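Local coordinates for Ispd/ispf bifunctional enzyme (Campylobacter jejuni, PDB 1W55), which catalyses two steps of non-mevalonate isoprenoid precursor synthesis, transferring a cytidylyl group from CTP to methylerythritol phosphate and cyclising the phosphorylated product to the 2,4-cyclodiphosphate with release of CMP, at residues L114-I120 and I150-L155; L26-N30 and L203-E209. The contacts are given in a common frame with arbitrary orientation. Where two conformers were deposited one is given. Residues are numbered along the deposited sequence.

Contact 1 of 2, residues L114-I120 and I150-L155; sequences LDKADCI and ISKTKL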
ATOM      1  N   LEU A 114      13.879 -28.267 -24.050  1.00 62.71           N
ATOM      2  CA  LEU A 114      13.878 -28.182 -25.507  1.00 64.50           C
ATOM      3  C   LEU A 114      14.154 -29.484 -26.259  1.00 65.92           C
ATOM      4  O   LEU A 114      13.515 -29.752 -27.281  1.00 66.99           O
ATOM      5  CB  LEU A 114      14.871 -27.106 -25.960  1.00 64.86           C
ATOM      6  CG  LEU A 114      14.719 -26.530 -27.369  1.00 65.75           C
ATOM      7  CD1 LEU A 114      13.274 -26.166 -27.652  1.00 62.90           C
ATOM      8  CD2 LEU A 114      15.626 -25.328 -27.549  1.00 65.27           C
ATOM      9  N   ASP A 115      15.099 -30.283 -25.764  1.00 66.12           N
ATOM     10  CA  ASP A 115      15.537 -31.483 -26.477  1.00 66.16           C
ATOM     11  C   ASP A 115      14.742 -32.748 -26.137  1.00 64.72           C
ATOM     12  O   ASP A 115      14.962 -33.801 -26.742  1.00 65.64           O
ATOM     13  CB  ASP A 115      17.037 -31.726 -26.251  1.00 67.57           C
ATOM     14  CG  ASP A 115      17.902 -30.572 -26.744  1.00 71.67           C
ATOM     15  OD1 ASP A 115      17.705 -30.105 -27.892  1.00 75.81           O
ATOM     16  OD2 ASP A 115      18.810 -30.067 -26.047  1.00 76.97           O
ATOM     17  N   LYS A 116      13.815 -32.640 -25.190  1.00 62.39           N
ATOM     18  CA  LYS A 116      13.047 -33.798 -24.721  1.00 60.76           C
ATOM     19  C   LYS A 116      12.001 -34.331 -25.709  1.00 58.53           C
ATOM     20  O   LYS A 116      11.599 -35.489 -25.607  1.00 58.87           O
ATOM     21  CB  LYS A 116      12.382 -33.505 -23.365  1.00 61.15           C
ATOM     22  CG  LYS A 116      13.367 -33.268 -22.223  1.00 64.52           C
ATOM     23  CD  LYS A 116      13.074 -34.150 -21.013  1.00 68.43           C
ATOM     24  CE  LYS A 116      14.166 -34.039 -19.936  1.00 70.81           C
ATOM     25  NZ  LYS A 116      14.613 -32.633 -19.657  1.00 70.29           N
ATOM     26  N   ALA A 117      11.555 -33.498 -26.651  1.00 55.76           N
ATOM     27  CA  ALA A 117      10.445 -33.869 -27.542  1.00 52.80           C
ATOM     28  C   ALA A 117      10.356 -32.993 -28.800  1.00 51.15           C
ATOM     29  O   ALA A 117      11.224 -32.148 -29.038  1.00 50.22           O
ATOM     30  CB  ALA A 117       9.109 -33.865 -26.768  1.00 51.18           C
ATOM     31  N   ASP A 118       9.315 -33.208 -29.609  1.00 49.92           N
ATOM     32  CA  ASP A 118       9.092 -32.400 -30.813  1.00 49.01           C
ATOM     33  C   ASP A 118       8.338 -31.096 -30.518  1.00 48.39           C
ATOM     34  O   ASP A 118       8.478 -30.109 -31.244  1.00 47.41           O
ATOM     35  CB  ASP A 118       8.343 -33.197 -31.880  1.00 49.80           C
ATOM     36  CG  ASP A 118       9.058 -34.477 -32.263  1.00 52.72           C
ATOM     37  OD1 ASP A 118      10.276 -34.424 -32.558  1.00 51.97           O
ATOM     38  OD2 ASP A 118       8.477 -35.585 -32.279  1.00 52.62           O
ATOM     39  N   CYS A 119       7.541 -31.110 -29.452  1.00 46.41           N
ATOM     40  CA  CYS A 119       6.769 -29.949 -29.041  1.00 45.15           C
ATOM     41  C   CYS A 119       6.753 -29.866 -27.518  1.00 44.31           C
ATOM     42  O   CYS A 119       6.483 -30.868 -26.839  1.00 45.12           O
ATOM     43  CB  CYS A 119       5.349 -30.044 -29.603  1.00 45.52           C
ATOM     44  SG  CYS A 119       4.235 -28.699 -29.149  1.00 44.68           S
ATOM     45  N   ILE A 120       7.081 -28.687 -26.988  1.00 41.44           N
ATOM     46  CA  ILE A 120       7.074 -28.437 -25.542  1.00 39.83           C
ATOM     47  C   ILE A 120       5.980 -27.440 -25.179  1.00 39.52           C
ATOM     48  O   ILE A 120       5.932 -26.332 -25.722  1.00 40.17           O
ATOM     49  CB  ILE A 120       8.432 -27.885 -25.045  1.00 39.91           C
ATOM     50  CG1 ILE A 120       9.622 -28.388 -25.903  1.00 42.35           C
ATOM     51  CG2 ILE A 120       8.598 -28.170 -23.539  1.00 38.83           C
ATOM     52  CD1 ILE A 120       9.886 -29.910 -25.839  1.00 42.71           C
ATOM     53  N   ILE A 150       6.721 -24.521 -27.827  1.00 38.76           N
ATOM     54  CA  ILE A 150       7.894 -24.565 -28.693  1.00 39.49           C
ATOM     55  C   ILE A 150       7.864 -25.842 -29.521  1.00 41.00           C
ATOM     56  O   ILE A 150       7.659 -26.940 -28.983  1.00 41.02           O
ATOM     57  CB  ILE A 150       9.216 -24.504 -27.880  1.00 39.13           C
ATOM     58  CG1 ILE A 150       9.246 -23.295 -26.959  1.00 38.42           C
ATOM     59  CG2 ILE A 150      10.418 -24.445 -28.814  1.00 41.07           C
ATOM     60  CD1 ILE A 150      10.335 -23.385 -25.888  1.00 45.88           C
ATOM     61  N   SER A 151       8.096 -25.693 -30.821  1.00 40.15           N
ATOM     62  CA  SER A 151       8.074 -26.821 -31.735  1.00 40.89           C
ATOM     63  C   SER A 151       9.276 -26.755 -32.652  1.00 41.85           C
ATOM     64  O   SER A 151       9.846 -25.677 -32.873  1.00 41.87           O
ATOM     65  CB  SER A 151       6.796 -26.805 -32.584  1.00 39.78           C
ATOM     66  OG  SER A 151       5.643 -26.878 -31.775  1.00 43.06           O
ATOM     67  N   LYS A 152       9.654 -27.910 -33.188  1.00 43.74           N
ATOM     68  CA  LYS A 152      10.594 -27.952 -34.300  1.00 45.27           C
ATOM     69  C   LYS A 152       9.822 -27.420 -35.493  1.00 44.74           C
ATOM     70  O   LYS A 152       8.735 -27.916 -35.827  1.00 44.18           O
ATOM     71  CB  LYS A 152      11.104 -29.373 -34.568  1.00 45.68           C
ATOM     72  CG  LYS A 152      11.814 -30.031 -33.374  1.00 51.12           C
ATOM     73  CD  LYS A 152      13.247 -30.450 -33.722  1.00 59.42           C
ATOM     74  CE  LYS A 152      13.860 -31.373 -32.654  1.00 61.84           C
ATOM     75  NZ  LYS A 152      12.928 -32.485 -32.240  1.00 63.42           N
ATOM     76  N   THR A 153      10.388 -26.388 -36.105  1.00 44.41           N
ATOM     77  CA  THR A 153       9.759 -25.660 -37.196  1.00 45.53           C
ATOM     78  C   THR A 153       9.323 -26.560 -38.348  1.00 47.45           C
ATOM     79  O   THR A 153       8.177 -26.480 -38.811  1.00 46.67           O
ATOM     80  CB  THR A 153      10.726 -24.586 -37.687  1.00 44.49           C
ATOM     81  OG1 THR A 153      11.100 -23.766 -36.573  1.00 42.29           O
ATOM     82  CG2 THR A 153      10.037 -23.622 -38.641  1.00 42.32           C
ATOM     83  N   LYS A 154      10.229 -27.431 -38.785  1.00 49.41           N
ATOM     84  CA  LYS A 154       9.964 -28.296 -39.933  1.00 51.03           C
ATOM     85  C   LYS A 154       8.773 -29.217 -39.669  1.00 49.18           C
ATOM     86  O   LYS A 154       7.938 -29.413 -40.549  1.00 48.99           O
ATOM     87  CB  LYS A 154      11.218 -29.092 -40.330  1.00 52.74           C
ATOM     88  CG  LYS A 154      12.396 -28.206 -40.780  1.00 58.74           C
ATOM     89  CD  LYS A 154      13.617 -29.037 -41.189  1.00 70.50           C
ATOM     90  CE  LYS A 154      14.704 -29.019 -40.110  1.00 74.05           C
ATOM     91  NZ  LYS A 154      15.921 -28.258 -40.532  1.00 76.37           N
ATOM     92  N   LEU A 155       8.687 -29.749 -38.451  1.00 47.71           N
ATOM     93  CA  LEU A 155       7.595 -30.649 -38.073  1.00 48.14           C
ATOM     94  C   LEU A 155       6.239 -29.952 -37.982  1.00 47.77           C
ATOM     95  O   LEU A 155       5.216 -30.533 -38.367  1.00 48.39           O
ATOM     96  CB  LEU A 155       7.898 -31.364 -36.752  1.00 47.25           C
ATOM     97  CG  LEU A 155       8.952 -32.482 -36.832  1.00 53.11           C
ATOM     98  CD1 LEU A 155       9.133 -33.132 -35.481  1.00 54.00           C
ATOM     99  CD2 LEU A 155       8.622 -33.543 -37.899  1.00 54.94           C
TER
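Backbone hydrogen bonds join the two segments as antiparallel strands at one end of their pairing in the cytidylyltransferase sheet. Ile120 and Ile150 form a hydrogen-bonded pair, Ile120 N to Ile150 O at 2.7 Å and Ile150 N to Ile120 O at 2.9 Å. Cys119 and Ser151 follow as the non-hydrogen-bonded pair, with CA atoms 4.3 Å apart, and a third bond, Lys152 N to Asp118 O at 3.2 Å, closes the run just where Lys152 takes the N-cap position of helix 153-159. Two CA-H...O contacts fill the gaps: Cys119 CA to Ile150 O at 3.1 Å and Ser151 CA to Asp118 O at 3.3 Å. Apolar contacts gather on the face of Ile120 and Ile150, where Leu114, five residues before Cys119, brings CD1 to 3.5 Å from Ile150 CG2; Leu110 of helix 104-111 covers both isoleucines. Cys119 and Ser151 share the other face, and there Cys119 meets helix 169-174. The charged pair sits at the Asp118-Lys152 end: Lys152 NZ lies 3.3 Å from Asp118 OD1 in a salt bridge, while Asp118 OD2 accepts a hydrogen bond from Lys179 N. Asp118 thus bonds on one side to Lys152 and on the other to Lys179, just before strand 180-184, its backbone and carboxylate working together at the start of strand 119-124, whereas the Ile120-Ile150 pair is held by main-chain bonds and covered by aliphatic side chains.

Contact 2 of 2, residues L26-N30 and L203-E209; sequences LRLGN and LPTPSFE
A single bridge between Gly29 and Pro206 (CA-CA 4.7 Å), the two backbones running in the same direction, pins the turn of a small beta hairpin, strands 27-28 and 31-32, to the extended segment 203-209, with its two prolines, which runs directly into strand 210-224 of the cyclodiphosphate synthase sheet. The facing residues 203-207 stay extended, phi -65 to -76 and psi 131 to 167, as in polyproline II. Beyond them, Phe208 stacks edge-to-face with Phe208 of two neighbouring subunits, and Glu209 forms salt bridges to Lys364 and Arg335 of one of them. Arg27, in beta conformation, sets CB 3.9 Å from Pro206 CB, while its guanidinium turns away and bonds to Phe25 O; Arg27 O accepts a hydrogen bond from Trp368 NE1. Leu28 (-118/107, rotamer mt) lays CD1 4.0 Å from Leu203 CD2 and CB 4.2 Å from Pro204 CD, and its CA makes a CA-H...O contact of 3.3 Å to Pro204 O. Gly29 (61/-131) has a positive phi that favours glycine; its N donates to Thr205 O at 3.2 Å and its O accepts from Ser207 N at 2.9 Å. At Asn30 (-86/-10) the side chain takes over: Ser207 OG, with chi1 at 84°, donates to Asn30 OD1 at 2.7 Å.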
ATOM      1  N   LEU A  26      -7.195  -3.202 -26.208  1.00 35.26           N
ATOM      2  CA  LEU A  26      -7.279  -2.730 -24.820  1.00 35.99           C
ATOM      3  C   LEU A  26      -5.934  -2.174 -24.411  1.00 35.39           C
ATOM      4  O   LEU A  26      -4.896  -2.768 -24.747  1.00 36.66           O
ATOM      5  CB  LEU A  26      -7.625  -3.864 -23.863  1.00 34.64           C
ATOM      6  CG  LEU A  26      -8.984  -4.545 -23.997  1.00 39.46           C
ATOM      7  CD1 LEU A  26      -9.008  -5.772 -23.093  1.00 41.71           C
ATOM      8  CD2 LEU A  26     -10.126  -3.578 -23.668  1.00 37.96           C
ATOM      9  N   ARG A  27      -5.930  -1.060 -23.688  1.00 33.50           N
ATOM     10  CA  ARG A  27      -4.667  -0.460 -23.289  0.67 35.86           C
ATOM     11  C   ARG A  27      -4.169  -1.002 -21.960  1.00 35.47           C
ATOM     12  O   ARG A  27      -4.892  -1.020 -20.974  1.00 38.12           O
ATOM     13  CB  ARG A  27      -4.743   1.081 -23.277  0.67 36.15           C
ATOM     14  CG  ARG A  27      -4.008   1.737 -24.456  0.67 35.39           C
ATOM     15  CD  ARG A  27      -4.434   1.191 -25.835  0.67 32.77           C
ATOM     16  NE  ARG A  27      -3.917   1.968 -26.957  0.67 30.23           N
ATOM     17  CZ  ARG A  27      -4.455   1.977 -28.175  0.67 32.87           C
ATOM     18  NH1 ARG A  27      -5.518   1.237 -28.440  0.67 35.32           N
ATOM     19  NH2 ARG A  27      -3.920   2.721 -29.137  0.67 35.49           N
ATOM     20  N   LEU A  28      -2.925  -1.453 -21.966  1.00 36.88           N
ATOM     21  CA  LEU A  28      -2.233  -1.926 -20.772  1.00 39.35           C
ATOM     22  C   LEU A  28      -1.054  -0.985 -20.627  1.00 39.92           C
ATOM     23  O   LEU A  28      -0.113  -1.036 -21.424  1.00 41.17           O
ATOM     24  CB  LEU A  28      -1.739  -3.376 -20.948  1.00 39.20           C
ATOM     25  CG  LEU A  28      -2.726  -4.454 -21.428  1.00 41.47           C
ATOM     26  CD1 LEU A  28      -2.117  -5.852 -21.291  1.00 40.74           C
ATOM     27  CD2 LEU A  28      -4.078  -4.386 -20.724  1.00 39.21           C
ATOM     28  N   GLY A  29      -1.117  -0.093 -19.643  1.00 41.68           N
ATOM     29  CA  GLY A  29      -0.183   1.023 -19.607  1.00 41.31           C
ATOM     30  C   GLY A  29      -0.393   1.845 -20.866  1.00 42.28           C
ATOM     31  O   GLY A  29      -1.536   2.165 -21.197  1.00 40.70           O
ATOM     32  N   ASN A  30       0.698   2.165 -21.569  1.00 44.06           N
ATOM     33  CA  ASN A  30       0.637   2.925 -22.822  1.00 45.22           C
ATOM     34  C   ASN A  30       0.390   2.048 -24.042  1.00 44.04           C
ATOM     35  O   ASN A  30       0.116   2.575 -25.117  1.00 44.93           O
ATOM     36  CB  ASN A  30       1.935   3.718 -23.071  1.00 48.57           C
ATOM     37  CG  ASN A  30       1.888   5.167 -22.522  1.00 53.03           C
ATOM     38  OD1 ASN A  30       0.816   5.742 -22.274  1.00 51.23           O
ATOM     39  ND2 ASN A  30       3.072   5.752 -22.336  1.00 53.88           N
ATOM     40  N   LEU A 203      -3.728  -7.367 -14.826  1.00 48.80           N
ATOM     41  CA  LEU A 203      -3.293  -6.575 -15.971  1.00 47.88           C
ATOM     42  C   LEU A 203      -3.018  -5.104 -15.596  1.00 45.71           C
ATOM     43  O   LEU A 203      -3.693  -4.547 -14.727  1.00 45.02           O
ATOM     44  CB  LEU A 203      -4.332  -6.673 -17.095  1.00 49.10           C
ATOM     45  CG  LEU A 203      -4.527  -8.036 -17.776  1.00 50.61           C
ATOM     46  CD1 LEU A 203      -5.685  -8.000 -18.760  1.00 55.11           C
ATOM     47  CD2 LEU A 203      -3.268  -8.490 -18.486  1.00 53.65           C
ATOM     48  N   PRO A 204      -2.017  -4.482 -16.217  1.00 43.89           N
ATOM     49  CA  PRO A 204      -1.755  -3.051 -15.977  1.00 42.79           C
ATOM     50  C   PRO A 204      -2.907  -2.216 -16.540  1.00 40.93           C
ATOM     51  O   PRO A 204      -3.311  -2.445 -17.673  1.00 40.73           O
ATOM     52  CB  PRO A 204      -0.460  -2.783 -16.761  1.00 42.45           C
ATOM     53  CG  PRO A 204       0.114  -4.130 -17.058  1.00 43.61           C
ATOM     54  CD  PRO A 204      -1.063  -5.069 -17.174  1.00 43.51           C
ATOM     55  N   THR A 205      -3.441  -1.293 -15.746  1.00 39.88           N
ATOM     56  CA  THR A 205      -4.581  -0.463 -16.155  1.00 39.90           C
ATOM     57  C   THR A 205      -4.151   0.581 -17.206  1.00 38.40           C
ATOM     58  O   THR A 205      -2.964   0.907 -17.295  1.00 36.26           O
ATOM     59  CB  THR A 205      -5.194   0.220 -14.929  1.00 39.99           C
ATOM     60  OG1 THR A 205      -4.169   0.946 -14.237  1.00 41.62           O
ATOM     61  CG2 THR A 205      -5.642  -0.833 -13.911  1.00 41.61           C
ATOM     62  N   PRO A 206      -5.095   1.102 -17.996  1.00 37.57           N
ATOM     63  CA  PRO A 206      -4.734   1.978 -19.129  1.00 37.52           C
ATOM     64  C   PRO A 206      -4.089   3.268 -18.643  1.00 36.30           C
ATOM     65  O   PRO A 206      -4.464   3.764 -17.584  1.00 36.15           O
ATOM     66  CB  PRO A 206      -6.084   2.304 -19.791  1.00 36.29           C
ATOM     67  CG  PRO A 206      -7.066   1.308 -19.233  1.00 37.65           C
ATOM     68  CD  PRO A 206      -6.557   0.954 -17.856  1.00 36.53           C
ATOM     69  N   SER A 207      -3.145   3.802 -19.408  1.00 35.59           N
ATOM     70  CA  SER A 207      -2.575   5.104 -19.079  1.00 35.18           C
ATOM     71  C   SER A 207      -3.605   6.239 -19.202  1.00 33.22           C
ATOM     72  O   SER A 207      -4.713   6.072 -19.769  1.00 31.73           O
ATOM     73  CB  SER A 207      -1.329   5.372 -19.919  1.00 35.07           C
ATOM     74  OG  SER A 207      -1.654   5.897 -21.194  1.00 36.90           O
ATOM     75  N   PHE A 208      -3.245   7.391 -18.662  1.00 32.41           N
ATOM     76  CA  PHE A 208      -4.181   8.508 -18.588  1.00 33.89           C
ATOM     77  C   PHE A 208      -4.082   9.446 -19.773  1.00 32.20           C
ATOM     78  O   PHE A 208      -4.684  10.509 -19.745  1.00 32.60           O
ATOM     79  CB  PHE A 208      -4.029   9.282 -17.265  1.00 35.40           C
ATOM     80  CG  PHE A 208      -4.407   8.472 -16.035  1.00 45.20           C
ATOM     81  CD1 PHE A 208      -3.536   8.379 -14.948  1.00 56.30           C
ATOM     82  CD2 PHE A 208      -5.620   7.779 -15.974  1.00 48.30           C
ATOM     83  CE1 PHE A 208      -3.877   7.613 -13.812  1.00 60.04           C
ATOM     84  CE2 PHE A 208      -5.963   7.014 -14.848  1.00 53.24           C
ATOM     85  CZ  PHE A 208      -5.091   6.937 -13.769  1.00 55.90           C
ATOM     86  N   GLU A 209      -3.351   9.056 -20.818  1.00 30.29           N
ATOM     87  CA  GLU A 209      -3.207   9.925 -21.995  1.00 30.57           C
ATOM     88  C   GLU A 209      -4.545  10.274 -22.605  1.00 29.25           C
ATOM     89  O   GLU A 209      -5.475   9.443 -22.666  1.00 30.34           O
ATOM     90  CB  GLU A 209      -2.257   9.344 -23.062  1.00 30.70           C
ATOM     91  CG  GLU A 209      -0.809   9.280 -22.611  1.00 34.73           C
ATOM     92  CD  GLU A 209       0.197   9.038 -23.738  1.00 42.12           C
ATOM     93  OE1 GLU A 209       1.376   9.448 -23.589  1.00 43.60           O
ATOM     94  OE2 GLU A 209      -0.162   8.425 -24.756  1.00 37.41           O
TER

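Overall arrangement
From the N terminus, after strand 4-9 the chain reaches residues 26-30, whose partner comes only 173 residues later, so contact 2 closes a long loop holding much of the cytidylyltransferase domain. Contact 1 is nested inside it: residues 114-120 meet 150-155 across a much shorter excursion that includes strands 130-132, 135-137 and 142-145. The two do not touch, with centres about 35 Å apart and nearest atoms about 21 Å apart. Contact 1 joins neighbouring strands within the domain's main sheet, away from the annotated sites. Contact 2 instead ties the hairpin 27-32, beside Trp368 near the C terminus, to the segment that leads into strand 210-224, the first of the cyclodiphosphate synthase sheet.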